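PDB 3HL1: ferritin like protein from Caulobacter vibrioides, which is of unknown function but belongs to the ferritin-like proteins and probably binds metal within a bundle of helices. Local coordinates for residues L74-Y79 and G275-L280; N95-F100 and M118-Y123; A271-F276 and A298-D303. All coordinates share one frame; numbering follows the deposited sequence.

How the interactions relate
Along the chain, the loop residues 74-79 come first, then interaction 2 (95-100 with 118-123), and then the late helix 261-283, which carries one side of both interaction 1 and interaction 3. Interactions 1 and 3 are neighbours, their centres about 10 Å apart. They share Gly275 and Phe276, and Pro77 CD meets Phe273 CE2 at 3.8 Å. Interaction 2 lies across the chain's centre, its centre about 26 Å from that of interaction 1 and 29 Å from that of interaction 3. Interactions 1 and 3 join helix 261-283 to the early 74-79 loop and to helix 292-309, whereas interaction 2 packs an early loop on helix 112-121, in a ferritin-like chain of helices and loops.

Interaction 1 (L74-Y79 and G275-L280); sequences LSAPEY and GFLDIL
Helix 261-283 meets the extended loop 74-79 through two leucines one turn apart, a small and purely apolar contact of 195 Å². In segment 275-280 the carbonyl of Gly275 receives Ile279 N and that of Phe276 receives Leu280 N, which keeps this part of the helix regular. The Phe276 ring has Leu280 CG over one face, toward its rim. Leu277 carries most of the contact: its CG stands anti to the carbonyl carbon (chi1 -63°) and CD1 is anti to CA (chi2 -170°), so the two methyls divide the work. CD1 is pressed on the peptide link between Ser75 and Ala76, 3.4 Å from Ser75 C and equally close to Ala76 N, a tight fit of methyl on backbone. Ala76 CB adds a looser touch on the same methyl. The other branch, Leu277 CD2, lies 4.1 Å from Leu74 CD1. One turn on, Leu280 repeats the first torsion of Leu277 and brings its CD1 to 3.7 Å from Leu74 CD1, the two side chains crossing obliquely. A single methyl of Leu74 is therefore met by both leucines of the helix, and the nearest pair of CA atoms, those of Leu74 and Leu277, are 6.2 Å apart. Leu74 and Leu277 are buried, whereas Ser75 turns its CB away from the helix. Just beyond the segment, Asn281 OD1 accepts Leu74 N and fixes the start of the loop on the same helix. Helix 8-35 also packs Ile19 and Leu23 on Leu74 and holds Tyr79 OH through Trp24 O, while Ile279 faces helix 292-309, so the loop runs between helices 8-35 and 261-283.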
loop_
_atom_site.group_PDB
_atom_site.type_symbol
_atom_site.label_atom_id
_atom_site.label_comp_id
_atom_site.label_asym_id
_atom_site.label_seq_id
_atom_site.Cartn_x
_atom_site.Cartn_y
_atom_site.Cartn_z
ATOM N N LEU A 74 2.373 11.642 4.653
ATOM C CA LEU A 74 2.432 10.306 5.167
ATOM C C LEU A 74 2.847 10.278 6.609
ATOM O O LEU A 74 3.758 10.993 7.019
ATOM C CB LEU A 74 3.453 9.494 4.400
ATOM C CG LEU A 74 3.178 9.218 2.923
ATOM C CD1 LEU A 74 4.448 8.445 2.434
ATOM C CD2 LEU A 74 1.937 8.482 2.640
ATOM N N SER A 75 2.224 9.412 7.371
ATOM C CA SER A 75 2.665 9.157 8.732
ATOM C C SER A 75 2.728 7.659 8.945
ATOM O O SER A 75 2.189 6.894 8.158
ATOM C CB SER A 75 1.774 9.877 9.738
ATOM O OG SER A 75 0.450 9.625 9.515
ATOM N N ALA A 76 3.392 7.231 10.002
ATOM C CA ALA A 76 3.568 5.802 10.253
ATOM C C ALA A 76 2.212 5.087 10.466
ATOM O O ALA A 76 1.379 5.523 11.255
ATOM C CB ALA A 76 4.554 5.575 11.445
ATOM N N PRO A 77 1.969 3.993 9.714
ATOM C CA PRO A 77 0.756 3.222 9.873
ATOM C C PRO A 77 0.787 2.440 11.196
ATOM O O PRO A 77 1.887 2.183 11.763
ATOM C CB PRO A 77 0.805 2.266 8.674
ATOM C CG PRO A 77 1.915 2.702 7.827
ATOM C CD PRO A 77 2.868 3.361 8.717
ATOM N N GLU A 78 -0.385 1.982 11.597
ATOM C CA GLU A 78 -0.562 1.161 12.760
ATOM C C GLU A 78 -1.122 -0.184 12.370
ATOM O O GLU A 78 -1.891 -0.286 11.395
ATOM C CB GLU A 78 -1.473 1.839 13.745
ATOM C CG GLU A 78 -0.731 2.969 14.435
ATOM C CD GLU A 78 -1.541 3.611 15.543
ATOM O OE1 GLU A 78 -2.401 4.433 15.240
ATOM O OE2 GLU A 78 -1.297 3.283 16.714
ATOM N N TYR A 79 -0.763 -1.173 13.188
ATOM C CA TYR A 79 -0.996 -2.595 12.915
ATOM C C TYR A 79 -1.575 -3.214 14.134
ATOM O O TYR A 79 -0.839 -3.809 14.972
ATOM C CB TYR A 79 0.306 -3.237 12.463
ATOM C CG TYR A 79 0.787 -2.629 11.195
ATOM C CD1 TYR A 79 0.226 -2.951 9.987
ATOM C CD2 TYR A 79 1.832 -1.706 11.203
ATOM C CE1 TYR A 79 0.675 -2.361 8.816
ATOM C CE2 TYR A 79 2.266 -1.075 10.048
ATOM C CZ TYR A 79 1.670 -1.401 8.853
ATOM O OH TYR A 79 2.063 -0.841 7.677
ATOM N N GLY A 275 12.384 8.879 9.223
ATOM C CA GLY A 275 13.192 9.654 8.328
ATOM C C GLY A 275 12.823 9.455 6.897
ATOM O O GLY A 275 12.826 10.385 6.131
ATOM N N PHE A 276 12.521 8.229 6.523
ATOM C CA PHE A 276 12.147 7.919 5.174
ATOM C C PHE A 276 10.775 8.549 4.784
ATOM O O PHE A 276 10.622 9.081 3.672
ATOM C CB PHE A 276 12.157 6.448 4.969
ATOM C CG PHE A 276 11.753 6.037 3.615
ATOM C CD1 PHE A 276 12.574 6.307 2.542
ATOM C CD2 PHE A 276 10.551 5.392 3.412
ATOM C CE1 PHE A 276 12.200 5.942 1.276
ATOM C CE2 PHE A 276 10.168 5.019 2.150
ATOM C CZ PHE A 276 11.001 5.286 1.088
ATOM N N LEU A 277 9.811 8.505 5.699
ATOM C CA LEU A 277 8.544 9.235 5.512
ATOM C C LEU A 277 8.768 10.769 5.407
ATOM O O LEU A 277 8.127 11.387 4.571
ATOM C CB LEU A 277 7.521 8.862 6.626
ATOM C CG LEU A 277 7.002 7.395 6.731
ATOM C CD1 LEU A 277 5.844 7.299 7.697
ATOM C CD2 LEU A 277 6.689 6.765 5.366
ATOM N N ASP A 278 9.641 11.363 6.217
ATOM C CA ASP A 278 10.005 12.786 6.045
ATOM C C ASP A 278 10.521 13.058 4.619
ATOM O O ASP A 278 10.140 14.064 4.041
ATOM C CB ASP A 278 11.073 13.309 7.020
ATOM C CG ASP A 278 10.591 13.384 8.453
ATOM O OD1 ASP A 278 9.368 13.428 8.751
ATOM O OD2 ASP A 278 11.469 13.336 9.324
ATOM N N ILE A 279 11.398 12.181 4.086
ATOM C CA ILE A 279 11.951 12.328 2.736
ATOM C C ILE A 279 10.748 12.305 1.763
ATOM O O ILE A 279 10.605 13.190 0.901
ATOM C CB ILE A 279 13.012 11.242 2.385
ATOM C CG1 ILE A 279 14.347 11.571 3.116
ATOM C CG2 ILE A 279 13.296 11.137 0.878
ATOM C CD1 ILE A 279 15.298 10.423 3.189
ATOM N N LEU A 280 9.885 11.295 1.891
ATOM C CA LEU A 280 8.735 11.195 0.990
ATOM C C LEU A 280 7.796 12.363 1.071
ATOM O O LEU A 280 7.276 12.759 0.020
ATOM C CB LEU A 280 7.985 9.854 1.113
ATOM C CG LEU A 280 8.687 8.548 0.723
ATOM C CD1 LEU A 280 7.821 7.372 1.241
ATOM C CD2 LEU A 280 8.878 8.464 -0.799
#

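Interaction 2 (N95-F100 and M118-Y123); sequences NPTSIF and MCLIEY
This is a buried aromatic and aliphatic contact in which the short 3-10 turn 96-98, together with Phe100, packs against the C-terminal end of helix 112-121 and the residues just after it. Leu120 sits at the middle of the contact. Its CD2 sits 3.7 Å from Pro96 CB and also touches Thr97 CG2, while Leu120 CG lies 3.7 Å from Phe100 CB, the Phe100 and Leu120 side chains sliding past each other in opposite directions. Two CH-pi contacts flank this leucine. Pro96 CB stands over the middle of the Tyr123 ring, 3.7 Å from its centroid and 12° off the ring normal; the tyrosine reaches it with CG anti to the backbone N (chi1 -167°). Cys119 CB lies over one face of Phe100, nearer the rim and 3.9 Å from the centroid, with Cys119 SG more obliquely placed in a sulfur-aromatic contact. Ile99 CG2 lies over the opposite face, near its centre, so this ring is clamped between its own neighbour and the helix. Phe100 CE2 meets Tyr123 CD1 at 3.9 Å, the side chains crossing at about a right angle. The carbonyl oxygen of Phe100 is buried with no polar partner; Leu120 CD1 is 3.7 Å from Phe100 O. The turn is braced internally: Asn95 OD1 accepts Thr97 N at 3.0 Å in an Asx turn, and Asn95 O takes both the N and the OG of Ser98. Beside this packing, Glu122, the first residue to leave helical geometry, hydrogen-bonds through OE2 to His233 ND1 and Tyr29 OH and through OE1 to an unidentified molecule, probably from the crystallisation liquor, and touches Glu54, a carboxylate and histidine grouping reminiscent of the metal-binding residues of ferritin-like bundles, although no metal is identified at this place.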
loop_
_atom_site.group_PDB
_atom_site.type_symbol
_atom_site.label_atom_id
_atom_site.label_comp_id
_atom_site.label_asym_id
_atom_site.label_seq_id
_atom_site.Cartn_x
_atom_site.Cartn_y
_atom_site.Cartn_z
ATOM N N ASN A 95 -18.658 -12.611 2.999
ATOM C CA ASN A 95 -17.610 -11.908 3.698
ATOM C C ASN A 95 -16.350 -12.738 3.466
ATOM O O ASN A 95 -16.314 -13.914 3.811
ATOM C CB ASN A 95 -17.943 -11.775 5.170
ATOM C CG ASN A 95 -16.969 -10.939 5.906
ATOM O OD1 ASN A 95 -15.790 -10.836 5.527
ATOM N ND2 ASN A 95 -17.447 -10.301 6.974
ATOM N N PRO A 96 -15.341 -12.152 2.806
ATOM C CA PRO A 96 -14.168 -13.001 2.490
ATOM C C PRO A 96 -13.366 -13.387 3.715
ATOM O O PRO A 96 -12.506 -14.240 3.589
ATOM C CB PRO A 96 -13.315 -12.107 1.553
ATOM C CG PRO A 96 -13.708 -10.681 1.899
ATOM C CD PRO A 96 -15.204 -10.789 2.275
ATOM N N THR A 97 -13.603 -12.747 4.872
ATOM C CA THR A 97 -12.952 -13.192 6.123
ATOM C C THR A 97 -13.468 -14.573 6.576
ATOM O O THR A 97 -12.887 -15.205 7.479
ATOM C CB THR A 97 -13.065 -12.141 7.269
ATOM O OG1 THR A 97 -14.431 -12.003 7.681
ATOM C CG2 THR A 97 -12.467 -10.794 6.855
ATOM N N SER A 98 -14.562 -15.053 5.965
ATOM C CA SER A 98 -15.036 -16.427 6.176
ATOM C C SER A 98 -14.194 -17.426 5.404
ATOM O O SER A 98 -14.211 -18.603 5.704
ATOM C CB SER A 98 -16.503 -16.590 5.757
ATOM O OG SER A 98 -16.703 -16.203 4.400
ATOM N N ILE A 99 -13.480 -16.955 4.377
ATOM C CA ILE A 99 -12.620 -17.805 3.557
ATOM C C ILE A 99 -11.156 -17.718 4.012
ATOM O O ILE A 99 -10.506 -18.715 4.215
ATOM C CB ILE A 99 -12.713 -17.386 2.081
ATOM C CG1 ILE A 99 -14.167 -17.546 1.573
ATOM C CG2 ILE A 99 -11.731 -18.202 1.236
ATOM C CD1 ILE A 99 -14.537 -16.621 0.391
ATOM N N PHE A 100 -10.664 -16.490 4.145
ATOM C CA PHE A 100 -9.284 -16.208 4.481
ATOM C C PHE A 100 -9.179 -15.997 5.958
ATOM O O PHE A 100 -9.039 -14.888 6.435
ATOM C CB PHE A 100 -8.819 -14.984 3.678
ATOM C CG PHE A 100 -8.949 -15.164 2.206
ATOM C CD1 PHE A 100 -8.139 -16.085 1.533
ATOM C CD2 PHE A 100 -9.885 -14.435 1.478
ATOM C CE1 PHE A 100 -8.246 -16.266 0.147
ATOM C CE2 PHE A 100 -10.007 -14.611 0.087
ATOM C CZ PHE A 100 -9.186 -15.537 -0.579
HETATM N N MSE A 118 -3.005 -10.831 3.372
HETATM C CA MSE A 118 -2.539 -10.356 2.054
HETATM C C MSE A 118 -3.541 -10.641 0.926
HETATM O O MSE A 118 -3.811 -9.756 0.098
HETATM C CB MSE A 118 -1.149 -10.915 1.768
HETATM C CG MSE A 118 -0.172 -10.341 2.741
HETATM SE SE MSE A 118 1.570 -11.153 2.590
HETATM C CE MSE A 118 2.095 -10.378 1.174
ATOM N N CYS A 119 -4.187 -11.806 0.998
ATOM C CA CYS A 119 -5.255 -12.190 0.057
ATOM C C CYS A 119 -6.479 -11.292 0.232
ATOM O O CYS A 119 -7.061 -10.809 -0.746
ATOM C CB CYS A 119 -5.665 -13.657 0.215
ATOM S SG CYS A 119 -4.430 -14.854 -0.358
ATOM N N LEU A 120 -6.834 -11.024 1.475
ATOM C CA LEU A 120 -7.936 -10.117 1.815
ATOM C C LEU A 120 -7.698 -8.688 1.330
ATOM O O LEU A 120 -8.583 -8.072 0.737
ATOM C CB LEU A 120 -8.123 -10.115 3.330
ATOM C CG LEU A 120 -8.899 -11.282 3.915
ATOM C CD1 LEU A 120 -8.690 -11.329 5.403
ATOM C CD2 LEU A 120 -10.363 -11.113 3.586
ATOM N N ILE A 121 -6.513 -8.171 1.558
ATOM C CA ILE A 121 -6.186 -6.789 1.138
ATOM C C ILE A 121 -6.397 -6.625 -0.355
ATOM O O ILE A 121 -6.909 -5.610 -0.787
ATOM C CB ILE A 121 -4.743 -6.423 1.492
ATOM C CG1 ILE A 121 -4.591 -6.193 2.984
ATOM C CG2 ILE A 121 -4.284 -5.156 0.773
ATOM C CD1 ILE A 121 -3.125 -6.451 3.434
ATOM N N GLU A 122 -5.952 -7.607 -1.127
ATOM C CA GLU A 122 -6.027 -7.560 -2.564
ATOM C C GLU A 122 -7.284 -8.215 -3.147
ATOM O O GLU A 122 -7.362 -8.446 -4.352
ATOM C CB GLU A 122 -4.782 -8.242 -3.170
ATOM C CG GLU A 122 -3.410 -7.713 -2.668
ATOM C CD GLU A 122 -2.973 -6.385 -3.305
ATOM O OE1 GLU A 122 -3.756 -5.745 -4.082
ATOM O OE2 GLU A 122 -1.821 -5.971 -3.025
ATOM N N TYR A 123 -8.253 -8.508 -2.299
ATOM C CA TYR A 123 -9.484 -9.177 -2.707
ATOM C C TYR A 123 -10.162 -8.401 -3.843
ATOM O O TYR A 123 -10.400 -7.183 -3.696
ATOM C CB TYR A 123 -10.447 -9.260 -1.533
ATOM C CG TYR A 123 -11.614 -10.185 -1.749
ATOM C CD1 TYR A 123 -11.419 -11.556 -1.963
ATOM C CD2 TYR A 123 -12.919 -9.706 -1.677
ATOM C CE1 TYR A 123 -12.481 -12.386 -2.125
ATOM C CE2 TYR A 123 -13.987 -10.555 -1.834
ATOM C CZ TYR A 123 -13.741 -11.894 -2.069
ATOM O OH TYR A 123 -14.781 -12.765 -2.187
#

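Interaction 3 (A271-F276 and A298-D303); sequences ADFAGF and AKLGGD
Helices 261-283 and 292-309 run antiparallel here, their local axes 158° apart in direction and 10.0 Å apart at closest approach, with the CA atoms of Asp272 and Leu300 the nearest pair. Leu300 makes the apolar part of the interface. Its CD1 comes to 3.6 Å from Phe276 CD2, the two side chains crossing at about a right angle, and also reaches the edge of the Phe273 ring, near its plane. The other methyl, Leu300 CD2, rests on backbone, 3.7 Å from Phe273 N. Both phenylalanines hold CG anti to their backbone N, which places their rings along this side of the leucine. Beside the apolar patch lies a polar strip. Lys299 has a bent chain (chi3 -23°, chi4 84°), and its NZ makes a long salt bridge of 4.0 Å to Asp272 OD2, an atom whose place is less sure. A water makes the tighter link, donating to Asp272 O at 2.8 Å and accepting from Lys299 NZ at 3.1 Å; the ammonium is held besides by Gln296 O of its own helix. The carboxylates of Asp272 and Asp303 are nearly coplanar, and their OD2 atoms are modelled too close together for either place to be sure. Asp303 OD1 is salt-bridged to Arg268 NE, one turn before Asp272. In the fold this is an antiparallel helical hairpin: Leu269 of helix 261-283 continues the packing on Leu300 and Asp303, Phe293 of helix 292-309 packs on Phe276, and Tyr316 near the C-terminus meets Phe273 edge-to-face.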
loop_
_atom_site.group_PDB
_atom_site.type_symbol
_atom_site.label_atom_id
_atom_site.label_comp_id
_atom_site.label_asym_id
_atom_site.label_seq_id
_atom_site.Cartn_x
_atom_site.Cartn_y
_atom_site.Cartn_z
ATOM N N ALA A 271 13.225 4.797 13.779
ATOM C CA ALA A 271 13.876 6.007 13.416
ATOM C C ALA A 271 14.070 6.143 11.889
ATOM O O ALA A 271 13.733 7.180 11.277
ATOM C CB ALA A 271 15.229 6.109 14.131
ATOM N N ASP A 272 14.650 5.120 11.266
ATOM C CA ASP A 272 14.924 5.181 9.813
ATOM C C ASP A 272 13.611 5.287 9.009
ATOM O O ASP A 272 13.525 6.038 8.034
ATOM C CB ASP A 272 15.723 3.953 9.327
ATOM C CG ASP A 272 17.169 3.951 9.778
ATOM O OD1 ASP A 272 17.655 4.997 10.239
ATOM O OD2 ASP A 272 17.817 2.867 9.698
ATOM N N PHE A 273 12.579 4.593 9.440
ATOM C CA PHE A 273 11.256 4.679 8.800
ATOM C C PHE A 273 10.682 6.104 8.904
ATOM O O PHE A 273 10.173 6.591 7.908
ATOM C CB PHE A 273 10.308 3.632 9.333
ATOM C CG PHE A 273 9.034 3.476 8.525
ATOM C CD1 PHE A 273 9.061 3.021 7.227
ATOM C CD2 PHE A 273 7.806 3.836 9.079
ATOM C CE1 PHE A 273 7.881 2.898 6.526
ATOM C CE2 PHE A 273 6.646 3.711 8.354
ATOM C CZ PHE A 273 6.716 3.297 7.081
ATOM N N ALA A 274 10.791 6.724 10.079
ATOM C CA ALA A 274 10.359 8.107 10.308
ATOM C C ALA A 274 11.081 9.044 9.318
ATOM O O ALA A 274 10.472 9.888 8.674
ATOM C CB ALA A 274 10.648 8.540 11.717
ATOM N N GLY A 275 12.384 8.879 9.223
ATOM C CA GLY A 275 13.192 9.654 8.328
ATOM C C GLY A 275 12.823 9.455 6.897
ATOM O O GLY A 275 12.826 10.385 6.131
ATOM N N PHE A 276 12.521 8.229 6.523
ATOM C CA PHE A 276 12.147 7.919 5.174
ATOM C C PHE A 276 10.775 8.549 4.784
ATOM O O PHE A 276 10.622 9.081 3.672
ATOM C CB PHE A 276 12.157 6.448 4.969
ATOM C CG PHE A 276 11.753 6.037 3.615
ATOM C CD1 PHE A 276 12.574 6.307 2.542
ATOM C CD2 PHE A 276 10.551 5.392 3.412
ATOM C CE1 PHE A 276 12.200 5.942 1.276
ATOM C CE2 PHE A 276 10.168 5.019 2.150
ATOM C CZ PHE A 276 11.001 5.286 1.088
ATOM N N ALA A 298 17.079 1.299 0.753
ATOM C CA ALA A 298 17.550 -0.130 0.855
ATOM C C ALA A 298 18.067 -0.447 2.237
ATOM O O ALA A 298 18.170 -1.600 2.660
ATOM C CB ALA A 298 18.675 -0.420 -0.163
ATOM N N LYS A 299 18.434 0.611 2.910
ATOM C CA LYS A 299 18.749 0.585 4.298
ATOM C C LYS A 299 17.584 0.093 5.146
ATOM O O LYS A 299 17.805 -0.547 6.130
ATOM C CB LYS A 299 19.116 1.996 4.742
ATOM C CG LYS A 299 20.089 2.085 5.955
ATOM C CD LYS A 299 19.866 3.366 6.819
ATOM C CE LYS A 299 19.185 4.535 6.054
ATOM N NZ LYS A 299 17.659 4.420 6.018
ATOM N N LEU A 300 16.362 0.452 4.795
ATOM C CA LEU A 300 15.162 0.034 5.530
ATOM C C LEU A 300 15.051 -1.465 5.470
ATOM O O LEU A 300 14.758 -2.135 6.443
ATOM C CB LEU A 300 13.916 0.665 4.915
ATOM C CG LEU A 300 13.578 2.088 5.406
ATOM C CD1 LEU A 300 12.315 2.557 4.687
ATOM C CD2 LEU A 300 13.363 2.052 6.898
ATOM N N GLY A 301 15.355 -2.026 4.313
ATOM C CA GLY A 301 15.264 -3.465 4.179
ATOM C C GLY A 301 16.313 -4.167 5.043
ATOM O O GLY A 301 16.041 -5.181 5.698
ATOM N N GLY A 302 17.507 -3.610 5.072
ATOM C CA GLY A 302 18.514 -4.096 5.998
ATOM C C GLY A 302 18.096 -3.994 7.458
ATOM O O GLY A 302 18.338 -4.917 8.263
ATOM N N ASP A 303 17.443 -2.895 7.826
ATOM C CA ASP A 303 16.880 -2.731 9.165
ATOM C C ASP A 303 15.800 -3.762 9.546
ATOM O O ASP A 303 15.740 -4.257 10.690
ATOM C CB ASP A 303 16.170 -1.367 9.298
ATOM C CG ASP A 303 17.094 -0.197 9.264
ATOM O OD1 ASP A 303 18.307 -0.354 9.392
ATOM O OD2 ASP A 303 16.591 0.920 9.018
HETATM O O HOH W 1 15.851 6.855 6.684
#